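Side-chain contacts in argininosuccinate lyase (Chelativorans sp., PDB 6RXA), which acts as a C-N lyase (EDDS lyase) of the aspartase/fumarase superfamily, probably able to split argininosuccinate into fumarate and arginine: residues Ala118-Phe123 against Asp236-His241; Ala270-Ser275 against Thr343-Thr348. The protein carries 2 engineered substitutions. All blocks are in the same frame, centred on the assembly; numbering follows the deposited sequence.

Overall arrangement
From the N terminus, interaction 1 opens first, on the early turns of helix 112-147, and closes a loop of 112 mostly helical residues at the start of helix 236-262. Strand 270-271 follows that helix, and from it interaction 2 spans a second loop of 67 residues, ending on the last turns of helix 329-348. The two loops run in series, neither nested nor crossing. The centres of the two contacts lie about 34 Å apart, on opposite sides of the chain's centre, with nearest atoms about 17 Å apart. The helices are shared: Lys145, late on helix 112-147, and Ile259, late on helix 236-262, both touch segment 343-348, so the contacts mark different levels of one long helical bundle.

Interaction 1 of 2, residues Ala118-Phe123 against Asp236-His241; sequences AGKRMF and DHVAEH
Arg121 lies flat on the ring of His237, the guanidinium and imidazole centres 3.7 Å apart and the planes tilted by only 20°. Arg121 NH2 sits over the rim of the ring, 3.3 Å from His237 CE1, while His237 NE2 comes under the middle of the guanidinium. The histidine's CG stands between its backbone N and carbonyl carbon (chi1 57°), which brings the ring across the arginine chain, and Arg121 CG also touches it, 3.7 Å from His237 NE2. On the ring's opposite face is CG2 of the next residue, Val238. A sodium ion lies about 4 Å from the His237 side chain.

The two helices, 112-147 and 236-262, belong to the long helical bundle at the core of the aspartase/fumarase fold.

A second contact is a van der Waals one: in the conformer given here, Lys120, bent at chi2 and chi4, crosses Val238 at about a right angle, NZ 3.7 Å from Val238 CG1.

No hydrogen bond joins the two segments. The guanidinium gives its hydrogen bonds outside them: Arg121 NE to Asn117 OD1, one turn earlier, and NH1 to the carbonyls of Arg192 and Ile193, at the end of helix 168-193. Glu240 faces a subunit boundary, pairing with Arg185 of a second subunit as well as Arg192.

Interaction 2 of 2, residues Ala270-Ser275 against Thr343-Thr348; sequences AELDAS and TGVVRT
Thr348 and Asp273 carry most of this contact, meeting at about a right angle, with Asp273 CB 3.4 Å from Thr348 OG1. The carboxylate is not what touches the hydroxyl; the methylene is. In Thr348 the hydroxyl oxygen stands between the backbone N and the carbonyl carbon (chi1 63°), a position from which it turns back along its own helix and donates to Gly344 O at 2.7 Å. That carbonyl also accepts from Thr348 N, the two donors arriving from opposite faces of its plane. A water then bridges the segments: it accepts from Asp273 N and donates to Val345 O at 3.0 Å and to Thr348 OG1 at 2.8 Å. Thr348 OG1 thus gives one bond and takes another.

The carboxylate of Asp273 serves its own loop. OD2 accepts from Ser275 N at 3.0 Å, with an N-H...O angle of 162°, and from Ser275 OG at 2.7 Å, both on its anti side but from opposite faces; OD1 accepts from His350 NE2. These bonds fix the rotation of the carboxylate; an alanine here would probably leave Ser275 N and OG and His350 NE2 without their acceptors and free the serine side chain to turn.

Leu272, third in buried surface, adds the apolar part, its CD2 branch 3.8 Å from CG1 of Val345. Leu292 of helix 290-301 packs on both, and Phe276 touches Val345 and Thr348. Strand 270-271 pairs antiparallel with 350-351, just past helix 329-348, so the contact fills the corner where strand meets helix. After the strand the chain turns at Asp273 in an Asx turn, its OD2 taking the N-H two residues on, as the chain enters a 3-10 segment.

Interaction 1 of 2, residues Ala118-Phe123 against Asp236-His241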
# COMPACT_ATOMS: atom_id res chain seq x y z
N ALA A 118 -24.33 1.80 -11.17
CA ALA A 118 -24.53 1.24 -12.50
C ALA A 118 -23.68 1.94 -13.55
O ALA A 118 -23.08 1.28 -14.42
CB ALA A 118 -26.01 1.30 -12.90
N GLY A 119 -23.63 3.28 -13.52
CA GLY A 119 -22.83 3.99 -14.51
C GLY A 119 -21.35 3.67 -14.40
O GLY A 119 -20.66 3.51 -15.41
N LYS A 120 -20.85 3.58 -13.17
CA LYS A 120 -19.45 3.20 -12.97
C LYS A 120 -19.19 1.80 -13.51
O LYS A 120 -18.15 1.56 -14.15
CB LYS A 120 -19.09 3.24 -11.48
CG LYS A 120 -17.62 2.82 -11.12
CD LYS A 120 -16.62 3.94 -11.45
CE LYS A 120 -15.15 3.54 -11.32
NZ LYS A 120 -14.76 3.33 -9.90
N ARG A 121 -20.13 0.88 -13.29
CA ARG A 121 -19.98 -0.47 -13.83
C ARG A 121 -19.95 -0.47 -15.35
O ARG A 121 -19.18 -1.21 -15.97
CB ARG A 121 -21.10 -1.37 -13.31
CG ARG A 121 -20.97 -1.84 -11.87
CD ARG A 121 -22.28 -2.50 -11.41
NE ARG A 121 -22.15 -3.07 -10.08
CZ ARG A 121 -21.63 -4.27 -9.82
NH1 ARG A 121 -21.21 -5.04 -10.81
NH2 ARG A 121 -21.55 -4.68 -8.57
N MET A 122 -20.81 0.34 -15.99
CA MET A 122 -20.80 0.38 -17.45
C MET A 122 -19.48 0.95 -17.98
O MET A 122 -18.94 0.46 -18.98
CB MET A 122 -21.97 1.20 -17.96
CG MET A 122 -23.32 0.57 -17.68
SD MET A 122 -24.69 1.57 -18.30
CE MET A 122 -24.63 1.23 -20.04
N PHE A 123 -18.96 1.98 -17.32
CA PHE A 123 -17.65 2.51 -17.68
C PHE A 123 -16.57 1.46 -17.50
O PHE A 123 -15.79 1.21 -18.42
CB PHE A 123 -17.35 3.75 -16.82
CG PHE A 123 -15.92 4.18 -16.88
CD1 PHE A 123 -15.39 4.69 -18.05
CD2 PHE A 123 -15.11 4.06 -15.77
CE1 PHE A 123 -14.06 5.06 -18.11
CE2 PHE A 123 -13.77 4.45 -15.82
CZ PHE A 123 -13.26 4.94 -16.99
N ASP A 236 -16.61 -4.38 -4.32
CA ASP A 236 -15.46 -5.28 -4.37
C ASP A 236 -14.95 -5.43 -5.80
O ASP A 236 -13.76 -5.70 -5.99
CB ASP A 236 -15.82 -6.66 -3.81
CG ASP A 236 -15.98 -6.69 -2.31
OD1 ASP A 236 -15.87 -5.63 -1.65
OD2 ASP A 236 -16.16 -7.82 -1.79
N HIS A 237 -15.84 -5.31 -6.79
CA HIS A 237 -15.45 -5.36 -8.20
C HIS A 237 -14.51 -4.22 -8.56
O HIS A 237 -13.67 -4.38 -9.46
CB HIS A 237 -16.70 -5.33 -9.08
CG HIS A 237 -17.58 -4.13 -8.86
ND1 HIS A 237 -18.28 -3.94 -7.69
CD2 HIS A 237 -17.88 -3.08 -9.66
CE1 HIS A 237 -18.97 -2.81 -7.77
NE2 HIS A 237 -18.75 -2.28 -8.96
N VAL A 238 -14.64 -3.07 -7.91
CA VAL A 238 -13.73 -1.95 -8.16
C VAL A 238 -12.34 -2.27 -7.61
O VAL A 238 -11.32 -2.07 -8.29
CB VAL A 238 -14.31 -0.65 -7.58
CG1 VAL A 238 -13.44 0.53 -7.88
CG2 VAL A 238 -15.73 -0.43 -8.12
N ALA A 239 -12.29 -2.77 -6.38
CA ALA A 239 -11.03 -3.23 -5.81
C ALA A 239 -10.41 -4.33 -6.66
O ALA A 239 -9.20 -4.32 -6.91
CB ALA A 239 -11.26 -3.73 -4.38
N GLU A 240 -11.23 -5.27 -7.14
CA GLU A 240 -10.71 -6.38 -7.93
C GLU A 240 -10.16 -5.90 -9.27
O GLU A 240 -9.12 -6.39 -9.73
CB GLU A 240 -11.77 -7.46 -8.11
CG GLU A 240 -11.26 -8.70 -8.81
CD GLU A 240 -12.33 -9.74 -9.03
OE1 GLU A 240 -13.44 -9.62 -8.49
OE2 GLU A 240 -12.06 -10.71 -9.75
N HIS A 241 -10.83 -4.95 -9.91
CA HIS A 241 -10.32 -4.37 -11.16
C HIS A 241 -8.96 -3.71 -10.92
O HIS A 241 -8.00 -3.93 -11.68
CB HIS A 241 -11.37 -3.40 -11.69
CG HIS A 241 -11.17 -3.00 -13.11
ND1 HIS A 241 -12.19 -2.48 -13.88
CD2 HIS A 241 -10.07 -3.02 -13.90
CE1 HIS A 241 -11.73 -2.20 -15.08
NE2 HIS A 241 -10.45 -2.52 -15.13

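Interaction 2 of 2, residues Ala270-Ser275 against Thr343-Thr348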
# COMPACT_ATOMS: atom_id res chain seq x y z
N ALA A 270 20.39 -7.71 -26.50
CA ALA A 270 19.27 -7.25 -27.29
C ALA A 270 19.38 -5.74 -27.41
O ALA A 270 20.05 -5.07 -26.62
CB ALA A 270 17.91 -7.61 -26.69
N GLU A 271 18.72 -5.21 -28.43
CA GLU A 271 18.67 -3.77 -28.65
C GLU A 271 17.23 -3.37 -28.95
O GLU A 271 16.56 -4.02 -29.76
CB GLU A 271 19.57 -3.37 -29.82
CG GLU A 271 19.75 -1.86 -29.95
CD GLU A 271 20.80 -1.45 -30.98
OE1 GLU A 271 20.82 -0.26 -31.34
OE2 GLU A 271 21.62 -2.30 -31.41
N LEU A 272 16.76 -2.31 -28.31
CA LEU A 272 15.46 -1.77 -28.64
C LEU A 272 15.47 -1.20 -30.05
O LEU A 272 16.46 -0.63 -30.51
CB LEU A 272 15.13 -0.63 -27.69
CG LEU A 272 14.83 -1.02 -26.25
CD1 LEU A 272 14.71 0.23 -25.37
CD2 LEU A 272 13.55 -1.86 -26.14
N ASP A 273 14.35 -1.35 -30.74
CA ASP A 273 14.17 -0.58 -31.97
C ASP A 273 14.32 0.91 -31.65
O ASP A 273 13.87 1.39 -30.61
CB ASP A 273 12.79 -0.84 -32.57
CG ASP A 273 12.69 -0.35 -33.99
OD1 ASP A 273 13.16 -1.08 -34.89
OD2 ASP A 273 12.18 0.78 -34.19
N ALA A 274 14.94 1.64 -32.58
CA ALA A 274 15.11 3.07 -32.42
C ALA A 274 13.81 3.78 -32.07
O ALA A 274 13.83 4.76 -31.31
CB ALA A 274 15.65 3.68 -33.72
N SER A 275 12.69 3.30 -32.60
CA SER A 275 11.40 3.94 -32.37
C SER A 275 10.87 3.75 -30.96
O SER A 275 9.85 4.35 -30.61
CB SER A 275 10.37 3.42 -33.38
OG SER A 275 10.06 2.05 -33.18
N THR A 343 3.85 -4.13 -26.21
CA THR A 343 3.50 -4.89 -27.41
C THR A 343 4.45 -4.53 -28.55
O THR A 343 5.02 -5.41 -29.20
CB THR A 343 2.05 -4.60 -27.80
OG1 THR A 343 1.16 -5.00 -26.75
CG2 THR A 343 1.64 -5.32 -29.10
N GLY A 344 4.67 -3.23 -28.76
CA GLY A 344 5.57 -2.80 -29.81
C GLY A 344 7.03 -3.09 -29.51
O GLY A 344 7.80 -3.45 -30.40
N VAL A 345 7.44 -2.94 -28.24
CA VAL A 345 8.80 -3.30 -27.84
C VAL A 345 9.09 -4.75 -28.21
O VAL A 345 10.15 -5.08 -28.76
CB VAL A 345 9.00 -3.06 -26.34
CG1 VAL A 345 10.25 -3.80 -25.85
CG2 VAL A 345 9.12 -1.58 -26.05
N VAL A 346 8.17 -5.65 -27.85
CA VAL A 346 8.39 -7.08 -28.10
C VAL A 346 8.40 -7.35 -29.59
O VAL A 346 9.31 -8.01 -30.12
CB VAL A 346 7.32 -7.92 -27.36
CG1 VAL A 346 7.34 -9.35 -27.89
CG2 VAL A 346 7.54 -7.86 -25.85
N ARG A 347 7.43 -6.81 -30.32
CA ARG A 347 7.37 -7.05 -31.75
C ARG A 347 8.66 -6.64 -32.44
O ARG A 347 9.17 -7.36 -33.32
CB ARG A 347 6.18 -6.30 -32.35
CG ARG A 347 6.11 -6.42 -33.87
CD ARG A 347 4.92 -5.66 -34.44
NE ARG A 347 5.03 -4.21 -34.26
CZ ARG A 347 4.32 -3.50 -33.39
NH1 ARG A 347 3.43 -4.07 -32.59
NH2 ARG A 347 4.51 -2.19 -33.33
N THR A 348 9.21 -5.50 -32.05
CA THR A 348 10.32 -4.91 -32.78
C THR A 348 11.68 -5.15 -32.14
O THR A 348 12.68 -4.64 -32.66
CB THR A 348 10.11 -3.39 -32.96
OG1 THR A 348 10.09 -2.72 -31.69
CG2 THR A 348 8.81 -3.12 -33.67
O HOH W 1 11.98 -2.80 -29.62